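Glutathione S-transferase (Burkholderia xenovorans, PDB 2DSA) binds glutathione, probably acts as a glutathione transferase, and reductively dechlorinates metabolites of polychlorinated biphenyls. Local coordinates at residues K2-P7 and C54-D59; A9-P14 and G50-L55; K107-L112 and A166-D171. All blocks are in the same frame, centred on the assembly; numbering follows the deposited sequence.

How the contacts relate
Contacts 1 and 2 adjoin in the thioredoxin-like N-terminal domain, their centres about 8 Å apart. They share Cys-54 and Leu-55 of strand 54-56, and strand 2-5 of contact 1 is followed in the chain by helix 12-21 of contact 2; a probable hydrogen bond from Ser-6 N to Ser-11 OG joins them directly. Contact 3 comes later in the chain, wholly within the helical C-terminal domain, where it ties the end of helix 89-109 to the loop after helix 153-163. Its centre is about 25 Å from that of contact 1 and about 17 Å from that of contact 2, touching neither, yet contacts 2 and 3 both meet HPX, whose pocket draws on both domains.

Contact 1: residues K2-P7 and C54-D59; sequences KLYYSP and CLQLDD
Lys-2 and Gln-56 are paired by two backbone hydrogen bonds, Lys-2 N to Gln-56 O and Gln-56 N to Lys-2 O, each 2.9 Å and the second practically straight. Strands 2-5 and 54-56 run antiparallel, 159° between their directions, with axes 4.9 Å apart at closest. Leu-3 and Leu-55 make the adjoining non-hydrogen-bonded pair, and Leu-55 CA adds a CA-H...O contact to Lys-2 O. Beyond it, Tyr-4 N donates to Cys-54 O. Here the mixed sheet of the thioredoxin-like domain changes from parallel to antiparallel pairing: strand 2-5 has parallel strand 26-31 on its other side, and 54-56 pairs in turn, antiparallel, with 62-64. Side chains alternate between the two faces. Leu-3 and Leu-55 emerge on the face where helix 66-76 lies, Leu-55 resting on Ile-69 and Tyr-72; their CD1 methyls come within a loose 4.5 Å of each other. On the other face Lys-2 and Gln-56 lie alongside, pointing the same way, with Lys-2 CD 3.9 Å from Gln-56 OE1. Gln-56 has CG anti to its backbone N (chi1 -168°), which carries the amide across to the tip of Tyr-4, ring and amide planes 65° apart. There Tyr-4 OH donates to OE1, though the modelled separation is doubtfully short. Cys-54 sits farther back along the same ring: its CB is 4.1 Å from Tyr-4 CD1, and SG makes an oblique sulfur-aromatic contact, 5.3 Å from the ring centroid.

Contact 2: residues A9-P14 and G50-L55; sequences ACSLSP and GYVPCL. With GSH (glutathione), chain E; HPX ((2Z,4E)-2-hydroxy-6-oxo-6-phenylhexa-2,4-dienoic acid), chain F.
Pro-14 and Pro-53 meet ring against ring at roughly a right angle, Pro-14 CG 3.7 Å from Pro-53 CB. Beside them Ser-11 CB packs on Pro-53 CB at 3.8 Å, so the flank of Pro-53 is held from two points of segment 9-14, while Leu-3 and Ile-69 close in around the prolines. Ser-11 OG, turned between its own N and carbonyl carbon (chi1 39°), lies 3.6 Å from Val-52 CG2. No hydrogen bond links the two segments. Toward the ligands the fit slackens: Ala-9, which opens a type I turn to Leu-12, has CB 4.2 Å from Val-52 CG2, and glutathione lies along this side, its CB2 also meeting Ala-9 CB. Cys-10 SG bridges the two regions, 3.6 Å from Pro-53 CD and 3.0 Å from glutathione SG2, inside van der Waals contact but too long for a disulfide. Tyr-51 lays one ring face under the glutamyl CG1 and is hydrogen-bonded through OH to Glu-65. Val-52 N donates to GSH O2 and GSH N2 to Val-52 O, 2.9 Å each, antiparallel fashion, just before the cis peptide to Pro-53: the cis-proline loop of the thioredoxin fold, which forms part of the glutathione site, as in other glutathione transferases.

Contact 3: residues K107-L112 and A166-D171; sequences KSFSPL and AYVNID. With HPX ((2Z,4E)-2-hydroxy-6-oxo-6-phenylhexa-2,4-dienoic acid), chain F.
Phe-109 and Leu-112 meet Val-168 and Ile-170 in a small apolar cluster within the all-helical C-terminal domain of the glutathione transferase fold. It joins the end of helix 89-109 and the residues just past it to the loop that leads from helix 153-163 to helix 176-186. The cross-contact is entirely van der Waals. Ile-170 reaches in with CD1, which lies 3.6 Å from Phe-109 CE1 and 3.8 Å from Leu-112 CD1, its side chain crossing that of Leu-112 at about a right angle. Val-168 splits its branches: CG2 goes to Phe-109 CE1 at 3.8 Å, obliquely to the ring, and CG1, anti to the carbonyl carbon (chi1 -73°), to Leu-112 CB. Helix 119-139 borders the cluster, with Leu-129 against Phe-109 and Val-125 against Leu-112.

Hydrogen bonds lie around it rather than across it. A weak one runs from Leu-112 N to Phe-109 O, and Val-168 O accepts from Arg-126 NH2.

The third kind of contact is with the ligand, for each segment also lends a residue to the HPX pocket. Ser-110 lies beside the carboxylate, with OG 2.7 Å from HPX OA2. At the far end of the ligand the HPX phenyl group stands edge-on over one face of the Tyr-167 ring, with CB4 3.5 Å above the ring plane, toward its rim.

Contact 1: residues K2-P7 and C54-D59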
loop_
_atom_site.group_PDB
_atom_site.type_symbol
_atom_site.label_atom_id
_atom_site.label_comp_id
_atom_site.label_asym_id
_atom_site.label_seq_id
_atom_site.Cartn_x
_atom_site.Cartn_y
_atom_site.Cartn_z
ATOM N N LYS A 2 9.953 6.899 -19.004
ATOM C CA LYS A 2 11.079 6.125 -18.478
ATOM C C LYS A 2 10.661 5.329 -17.234
ATOM O O LYS A 2 9.965 5.847 -16.353
ATOM C CB LYS A 2 12.266 7.046 -18.143
ATOM C CG LYS A 2 12.703 7.941 -19.317
ATOM C CD LYS A 2 13.929 8.777 -18.990
ATOM C CE LYS A 2 14.318 9.664 -20.186
ATOM N NZ LYS A 2 15.548 10.434 -19.844
ATOM N N LEU A 3 11.075 4.069 -17.175
ATOM C CA LEU A 3 10.917 3.289 -15.958
ATOM C C LEU A 3 12.277 2.975 -15.315
ATOM O O LEU A 3 13.133 2.321 -15.906
ATOM C CB LEU A 3 10.110 2.010 -16.196
ATOM C CG LEU A 3 9.932 1.173 -14.915
ATOM C CD1 LEU A 3 8.984 1.877 -13.910
ATOM C CD2 LEU A 3 9.464 -0.240 -15.230
ATOM N N TYR A 4 12.462 3.477 -14.100
ATOM C CA TYR A 4 13.643 3.174 -13.312
ATOM C C TYR A 4 13.447 1.817 -12.653
ATOM O O TYR A 4 12.435 1.569 -11.976
ATOM C CB TYR A 4 13.916 4.295 -12.308
ATOM C CG TYR A 4 14.175 5.614 -12.999
ATOM C CD1 TYR A 4 13.118 6.426 -13.420
ATOM C CD2 TYR A 4 15.483 6.033 -13.271
ATOM C CE1 TYR A 4 13.352 7.626 -14.088
ATOM C CE2 TYR A 4 15.737 7.237 -13.930
ATOM C CZ TYR A 4 14.671 8.022 -14.342
ATOM O OH TYR A 4 14.934 9.198 -14.984
ATOM N N TYR A 5 14.409 0.927 -12.889
ATOM C CA TYR A 5 14.282 -0.453 -12.464
ATOM C C TYR A 5 15.593 -1.036 -11.959
ATOM O O TYR A 5 16.664 -0.500 -12.227
ATOM C CB TYR A 5 13.730 -1.303 -13.613
ATOM C CG TYR A 5 14.779 -1.847 -14.570
ATOM C CD1 TYR A 5 15.099 -3.203 -14.586
ATOM C CD2 TYR A 5 15.443 -1.003 -15.467
ATOM C CE1 TYR A 5 16.059 -3.703 -15.462
ATOM C CE2 TYR A 5 16.401 -1.497 -16.342
ATOM C CZ TYR A 5 16.701 -2.839 -16.332
ATOM O OH TYR A 5 17.645 -3.322 -17.204
ATOM N N SER A 6 15.489 -2.129 -11.212
ATOM C CA SER A 6 16.629 -3.000 -10.943
ATOM C C SER A 6 16.197 -4.417 -11.276
ATOM O O SER A 6 15.079 -4.814 -10.927
ATOM C CB SER A 6 17.108 -2.875 -9.493
ATOM O OG SER A 6 18.306 -3.625 -9.277
ATOM N N PRO A 7 17.046 -5.169 -12.019
ATOM C CA PRO A 7 16.641 -6.509 -12.479
ATOM C C PRO A 7 16.052 -7.364 -11.359
ATOM O O PRO A 7 16.689 -7.543 -10.310
ATOM C CB PRO A 7 17.954 -7.119 -12.992
ATOM C CG PRO A 7 18.744 -5.952 -13.448
ATOM C CD PRO A 7 18.402 -4.814 -12.494
ATOM N N CYS A 54 10.219 3.894 -10.219
ATOM C CA CYS A 54 9.750 5.252 -10.437
ATOM C C CYS A 54 9.370 5.373 -11.917
ATOM O O CYS A 54 10.138 4.968 -12.790
ATOM C CB CYS A 54 10.827 6.278 -10.072
ATOM S SG CYS A 54 10.381 7.992 -10.445
ATOM N N LEU A 55 8.190 5.911 -12.196
ATOM C CA LEU A 55 7.794 6.168 -13.570
ATOM C C LEU A 55 7.938 7.645 -13.845
ATOM O O LEU A 55 7.397 8.478 -13.113
ATOM C CB LEU A 55 6.358 5.704 -13.850
ATOM C CG LEU A 55 5.843 5.833 -15.293
ATOM C CD1 LEU A 55 6.382 4.722 -16.195
ATOM C CD2 LEU A 55 4.325 5.851 -15.308
ATOM N N GLN A 56 8.700 7.961 -14.891
ATOM C CA GLN A 56 8.907 9.341 -15.316
ATOM C C GLN A 56 8.075 9.521 -16.584
ATOM O O GLN A 56 8.257 8.776 -17.544
ATOM C CB GLN A 56 10.387 9.607 -15.589
ATOM C CG GLN A 56 10.772 11.104 -15.755
ATOM C CD GLN A 56 12.219 11.385 -15.323
ATOM O OE1 GLN A 56 13.128 10.659 -15.699
ATOM N NE2 GLN A 56 12.425 12.438 -14.518
ATOM N N LEU A 57 7.135 10.468 -16.564
ATOM C CA LEU A 57 6.279 10.711 -17.728
ATOM C C LEU A 57 7.010 11.560 -18.747
ATOM O O LEU A 57 7.939 12.298 -18.405
ATOM C CB LEU A 57 4.964 11.410 -17.363
ATOM C CG LEU A 57 4.056 10.916 -16.237
ATOM C CD1 LEU A 57 2.743 11.679 -16.257
ATOM C CD2 LEU A 57 3.820 9.428 -16.334
ATOM N N ASP A 58 6.559 11.448 -19.995
ATOM C CA ASP A 58 7.062 12.243 -21.113
ATOM C C ASP A 58 7.353 13.708 -20.718
ATOM O O ASP A 58 8.434 14.235 -20.995
ATOM C CB ASP A 58 6.071 12.146 -22.290
ATOM C CG ASP A 58 6.059 10.750 -22.949
ATOM O OD1 ASP A 58 5.040 10.369 -23.573
ATOM O OD2 ASP A 58 7.077 10.025 -22.852
ATOM N N ASP A 59 6.409 14.334 -20.020
ATOM C CA ASP A 59 6.506 15.753 -19.654
ATOM C C ASP A 59 7.403 16.073 -18.459
ATOM O O ASP A 59 7.500 17.234 -18.057
ATOM C CB ASP A 59 5.096 16.334 -19.435
ATOM C CG ASP A 59 4.325 15.623 -18.320
ATOM O OD1 ASP A 59 3.118 15.351 -18.507
ATOM O OD2 ASP A 59 4.918 15.333 -17.261
#

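Contact 2: residues A9-P14 and G50-L55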
loop_
_atom_site.group_PDB
_atom_site.type_symbol
_atom_site.label_atom_id
_atom_site.label_comp_id
_atom_site.label_asym_id
_atom_site.label_seq_id
_atom_site.Cartn_x
_atom_site.Cartn_y
_atom_site.Cartn_z
ATOM N N ALA A 9 13.786 -6.881 -9.197
ATOM C CA ALA A 9 13.164 -6.130 -8.108
ATOM C C ALA A 9 11.694 -5.900 -8.401
ATOM O O ALA A 9 11.193 -6.296 -9.461
ATOM C CB ALA A 9 13.880 -4.803 -7.900
ATOM N N CYS A 10 10.993 -5.251 -7.475
ATOM C CA CYS A 10 9.545 -5.053 -7.628
ATOM C C CYS A 10 9.175 -4.224 -8.864
ATOM O O CYS A 10 8.023 -4.237 -9.281
ATOM C CB CYS A 10 8.941 -4.410 -6.375
ATOM S SG CYS A 10 9.681 -2.812 -5.944
ATOM N N SER A 11 10.151 -3.500 -9.425
ATOM C CA SER A 11 9.962 -2.730 -10.654
ATOM C C SER A 11 9.626 -3.604 -11.849
ATOM O O SER A 11 9.142 -3.110 -12.870
ATOM C CB SER A 11 11.188 -1.878 -10.962
ATOM O OG SER A 11 12.372 -2.570 -10.666
ATOM N N LEU A 12 9.853 -4.909 -11.707
ATOM C CA LEU A 12 9.488 -5.869 -12.730
ATOM C C LEU A 12 7.968 -5.859 -12.932
ATOM O O LEU A 12 7.476 -6.225 -14.000
ATOM C CB LEU A 12 10.013 -7.261 -12.355
ATOM C CG LEU A 12 9.618 -8.490 -13.202
ATOM C CD1 LEU A 12 10.049 -8.389 -14.690
ATOM C CD2 LEU A 12 10.141 -9.771 -12.563
ATOM N N SER A 13 7.238 -5.429 -11.897
ATOM C CA SER A 13 5.780 -5.322 -11.954
ATOM C C SER A 13 5.267 -4.236 -12.928
ATOM O O SER A 13 4.515 -4.565 -13.847
ATOM C CB SER A 13 5.197 -5.143 -10.539
ATOM O OG SER A 13 3.805 -4.882 -10.599
ATOM N N PRO A 14 5.617 -2.946 -12.712
ATOM C CA PRO A 14 5.320 -1.997 -13.794
ATOM C C PRO A 14 5.940 -2.354 -15.151
ATOM O O PRO A 14 5.284 -2.157 -16.171
ATOM C CB PRO A 14 5.862 -0.647 -13.284
ATOM C CG PRO A 14 6.543 -0.914 -11.976
ATOM C CD PRO A 14 6.159 -2.275 -11.509
ATOM N N GLY A 50 14.771 6.833 -2.657
ATOM C CA GLY A 50 15.910 6.062 -3.132
ATOM C C GLY A 50 15.590 4.699 -3.694
ATOM O O GLY A 50 16.491 3.971 -4.079
ATOM N N TYR A 51 14.310 4.338 -3.753
ATOM C CA TYR A 51 13.957 3.002 -4.202
ATOM C C TYR A 51 13.293 2.950 -5.593
ATOM O O TYR A 51 12.812 3.962 -6.098
ATOM C CB TYR A 51 13.156 2.242 -3.129
ATOM C CG TYR A 51 11.958 2.941 -2.536
ATOM C CD1 TYR A 51 10.866 3.311 -3.323
ATOM C CD2 TYR A 51 11.894 3.187 -1.162
ATOM C CE1 TYR A 51 9.744 3.948 -2.753
ATOM C CE2 TYR A 51 10.781 3.800 -0.588
ATOM C CZ TYR A 51 9.709 4.179 -1.386
ATOM O OH TYR A 51 8.620 4.795 -0.799
ATOM N N VAL A 52 13.329 1.785 -6.227
ATOM C CA VAL A 52 12.586 1.564 -7.472
ATOM C C VAL A 52 11.277 0.894 -7.079
ATOM O O VAL A 52 11.197 0.369 -5.968
ATOM C CB VAL A 52 13.392 0.729 -8.524
ATOM C CG1 VAL A 52 14.603 1.538 -9.047
ATOM C CG2 VAL A 52 13.823 -0.621 -7.964
ATOM N N PRO A 53 10.235 0.959 -7.942
ATOM C CA PRO A 53 10.165 1.672 -9.246
ATOM C C PRO A 53 9.908 3.179 -9.138
ATOM O O PRO A 53 9.447 3.665 -8.101
ATOM C CB PRO A 53 8.961 1.019 -9.933
ATOM C CG PRO A 53 8.053 0.673 -8.812
ATOM C CD PRO A 53 8.963 0.274 -7.641
ATOM N N CYS A 54 10.219 3.894 -10.219
ATOM C CA CYS A 54 9.750 5.252 -10.437
ATOM C C CYS A 54 9.370 5.373 -11.917
ATOM O O CYS A 54 10.138 4.968 -12.790
ATOM C CB CYS A 54 10.827 6.278 -10.072
ATOM S SG CYS A 54 10.381 7.992 -10.445
ATOM N N LEU A 55 8.190 5.911 -12.196
ATOM C CA LEU A 55 7.794 6.168 -13.570
ATOM C C LEU A 55 7.938 7.645 -13.845
ATOM O O LEU A 55 7.397 8.478 -13.113
ATOM C CB LEU A 55 6.358 5.704 -13.850
ATOM C CG LEU A 55 5.843 5.833 -15.293
ATOM C CD1 LEU A 55 6.382 4.722 -16.195
ATOM C CD2 LEU A 55 4.325 5.851 -15.308
HETATM N N1 GSH E . 6.936 1.451 -0.951
HETATM C CA1 GSH E . 7.738 1.135 -2.140
HETATM C C1 GSH E . 6.859 0.704 -3.282
HETATM O O11 GSH E . 5.846 -0.005 -3.063
HETATM O O12 GSH E . 7.139 1.027 -4.466
HETATM C CB1 GSH E . 8.749 0.018 -1.905
HETATM C CG1 GSH E . 9.688 -0.125 -3.114
HETATM C CD1 GSH E . 10.850 -1.009 -2.756
HETATM O OE1 GSH E . 10.858 -1.564 -1.481
HETATM N N2 GSH E . 11.800 -1.221 -3.671
HETATM C CA2 GSH E . 13.001 -2.012 -3.451
HETATM C C2 GSH E . 14.237 -1.172 -3.498
HETATM O O2 GSH E . 14.430 -0.255 -4.527
HETATM C CB2 GSH E . 13.151 -3.119 -4.495
HETATM S SG2 GSH E . 11.778 -4.282 -4.377
HETATM N N3 GSH E . 15.125 -1.343 -2.537
HETATM C CA3 GSH E . 15.243 -0.386 -1.447
HETATM C C3 GSH E . 16.587 0.251 -1.559
HETATM O O31 GSH E . 17.260 -0.003 -2.584
HETATM O O32 GSH E . 17.028 1.013 -0.668
HETATM C CB3 HPX F . 16.249 -10.537 -7.861
HETATM C CB4 HPX F . 15.660 -11.661 -7.288
HETATM C CB5 HPX F . 14.915 -11.536 -6.112
HETATM C CB6 HPX F . 14.759 -10.283 -5.524
HETATM C CB1 HPX F . 15.345 -9.163 -6.097
HETATM C CB2 HPX F . 16.092 -9.290 -7.265
HETATM C CA6 HPX F . 15.192 -7.815 -5.460
HETATM O OA4 HPX F . 16.015 -6.945 -5.705
HETATM C CA5 HPX F . 14.080 -7.516 -4.541
HETATM C CA4 HPX F . 14.359 -6.796 -3.462
HETATM C CA3 HPX F . 13.319 -6.425 -2.489
HETATM C CA2 HPX F . 13.523 -5.456 -1.588
HETATM O OA3 HPX F . 14.659 -4.777 -1.486
HETATM C CA1 HPX F . 12.457 -5.126 -0.674
HETATM O OA2 HPX F . 12.557 -4.086 0.013
HETATM O OA1 HPX F . 11.477 -5.891 -0.621
#

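Contact 3: residues K107-L112 and A166-D171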
loop_
_atom_site.group_PDB
_atom_site.type_symbol
_atom_site.label_atom_id
_atom_site.label_comp_id
_atom_site.label_asym_id
_atom_site.label_seq_id
_atom_site.Cartn_x
_atom_site.Cartn_y
_atom_site.Cartn_z
ATOM N N LYS A 107 6.452 -6.158 1.713
ATOM C CA LYS A 107 7.181 -5.596 2.847
ATOM C C LYS A 107 7.704 -6.635 3.848
ATOM O O LYS A 107 8.609 -6.329 4.639
ATOM C CB LYS A 107 6.342 -4.531 3.561
ATOM C CG LYS A 107 6.356 -3.193 2.842
ATOM C CD LYS A 107 7.720 -2.530 2.940
ATOM C CE LYS A 107 8.087 -1.819 1.651
ATOM N NZ LYS A 107 9.352 -1.045 1.824
ATOM N N SER A 108 7.125 -7.841 3.807
ATOM C CA SER A 108 7.566 -8.962 4.625
ATOM C C SER A 108 8.697 -9.742 3.960
ATOM O O SER A 108 9.513 -10.346 4.646
ATOM C CB SER A 108 6.392 -9.875 4.986
ATOM O OG SER A 108 5.575 -9.268 5.980
ATOM N N PHE A 109 8.774 -9.710 2.631
ATOM C CA PHE A 109 9.939 -10.257 1.938
ATOM C C PHE A 109 11.187 -9.422 2.203
ATOM O O PHE A 109 12.275 -9.971 2.258
ATOM C CB PHE A 109 9.714 -10.344 0.431
ATOM C CG PHE A 109 9.054 -11.616 -0.024
ATOM C CD1 PHE A 109 9.814 -12.669 -0.505
ATOM C CD2 PHE A 109 7.666 -11.748 0.001
ATOM C CE1 PHE A 109 9.211 -13.837 -0.943
ATOM C CE2 PHE A 109 7.048 -12.912 -0.430
ATOM C CZ PHE A 109 7.820 -13.964 -0.905
ATOM N N SER A 110 11.017 -8.107 2.367
ATOM C CA SER A 110 12.129 -7.136 2.475
ATOM C C SER A 110 13.265 -7.482 3.452
ATOM O O SER A 110 14.431 -7.409 3.062
ATOM C CB SER A 110 11.609 -5.722 2.769
ATOM O OG SER A 110 10.836 -5.234 1.683
ATOM N N PRO A 111 12.931 -7.827 4.722
ATOM C CA PRO A 111 13.965 -8.221 5.696
ATOM C C PRO A 111 14.712 -9.505 5.322
ATOM O O PRO A 111 15.879 -9.649 5.671
ATOM C CB PRO A 111 13.169 -8.429 6.989
ATOM C CG PRO A 111 11.882 -7.668 6.775
ATOM C CD PRO A 111 11.589 -7.855 5.336
ATOM N N LEU A 112 14.050 -10.417 4.610
ATOM C CA LEU A 112 14.688 -11.647 4.129
ATOM C C LEU A 112 15.834 -11.406 3.135
ATOM O O LEU A 112 16.768 -12.204 3.065
ATOM C CB LEU A 112 13.658 -12.620 3.537
ATOM C CG LEU A 112 12.521 -13.093 4.446
ATOM C CD1 LEU A 112 11.627 -14.096 3.738
ATOM C CD2 LEU A 112 13.050 -13.681 5.755
ATOM N N ALA A 166 11.968 -18.323 -4.493
ATOM C CA ALA A 166 13.128 -19.163 -4.817
ATOM C C ALA A 166 14.434 -18.588 -4.273
ATOM O O ALA A 166 15.325 -19.334 -3.853
ATOM C CB ALA A 166 13.233 -19.363 -6.318
ATOM N N TYR A 167 14.551 -17.264 -4.279
ATOM C CA TYR A 167 15.791 -16.596 -3.872
ATOM C C TYR A 167 15.993 -16.492 -2.365
ATOM O O TYR A 167 17.126 -16.364 -1.891
ATOM C CB TYR A 167 15.883 -15.235 -4.540
ATOM C CG TYR A 167 15.884 -15.361 -6.041
ATOM C CD1 TYR A 167 14.747 -15.058 -6.788
ATOM C CD2 TYR A 167 17.016 -15.821 -6.715
ATOM C CE1 TYR A 167 14.748 -15.184 -8.179
ATOM C CE2 TYR A 167 17.031 -15.954 -8.103
ATOM C CZ TYR A 167 15.895 -15.633 -8.833
ATOM O OH TYR A 167 15.917 -15.764 -10.210
ATOM N N VAL A 168 14.893 -16.570 -1.626
ATOM C CA VAL A 168 14.914 -16.533 -0.164
ATOM C C VAL A 168 14.418 -17.856 0.431
ATOM O O VAL A 168 14.002 -17.914 1.591
ATOM C CB VAL A 168 14.108 -15.335 0.417
ATOM C CG1 VAL A 168 14.845 -14.025 0.194
ATOM C CG2 VAL A 168 12.687 -15.285 -0.154
ATOM N N ASN A 169 14.468 -18.910 -0.388
ATOM C CA ASN A 169 14.186 -20.300 0.037
ATOM C C ASN A 169 12.781 -20.559 0.582
ATOM O O ASN A 169 12.602 -21.416 1.455
ATOM C CB ASN A 169 15.262 -20.827 1.022
ATOM C CG ASN A 169 16.679 -20.662 0.488
ATOM O OD1 ASN A 169 17.049 -21.259 -0.529
ATOM N ND2 ASN A 169 17.478 -19.834 1.167
ATOM N N ILE A 170 11.791 -19.830 0.063
ATOM C CA ILE A 170 10.385 -20.071 0.427
ATOM C C ILE A 170 9.757 -21.103 -0.499
ATOM O O ILE A 170 9.690 -20.928 -1.733
ATOM C CB ILE A 170 9.528 -18.770 0.488
ATOM C CG1 ILE A 170 10.019 -17.874 1.628
ATOM C CG2 ILE A 170 8.045 -19.105 0.687
ATOM C CD1 ILE A 170 9.600 -16.424 1.530
ATOM N N ASP A 171 9.322 -22.196 0.115
ATOM C CA ASP A 171 8.683 -23.281 -0.594
ATOM C C ASP A 171 7.207 -22.948 -0.745
ATOM O O ASP A 171 6.535 -22.642 0.238
ATOM C CB ASP A 171 8.857 -24.587 0.189
ATOM C CG ASP A 171 8.542 -25.818 -0.640
ATOM O OD1 ASP A 171 8.410 -26.905 -0.041
ATOM O OD2 ASP A 171 8.431 -25.714 -1.884
HETATM C CB3 HPX F . 16.249 -10.537 -7.861
HETATM C CB4 HPX F . 15.660 -11.661 -7.288
HETATM C CB5 HPX F . 14.915 -11.536 -6.112
HETATM C CB6 HPX F . 14.759 -10.283 -5.524
HETATM C CB1 HPX F . 15.345 -9.163 -6.097
HETATM C CB2 HPX F . 16.092 -9.290 -7.265
HETATM C CA6 HPX F . 15.192 -7.815 -5.460
HETATM O OA4 HPX F . 16.015 -6.945 -5.705
HETATM C CA5 HPX F . 14.080 -7.516 -4.541
HETATM C CA4 HPX F . 14.359 -6.796 -3.462
HETATM C CA3 HPX F . 13.319 -6.425 -2.489
HETATM C CA2 HPX F . 13.523 -5.456 -1.588
HETATM O OA3 HPX F . 14.659 -4.777 -1.486
HETATM C CA1 HPX F . 12.457 -5.126 -0.674
HETATM O OA2 HPX F . 12.557 -4.086 0.013
HETATM O OA1 HPX F . 11.477 -5.891 -0.621
#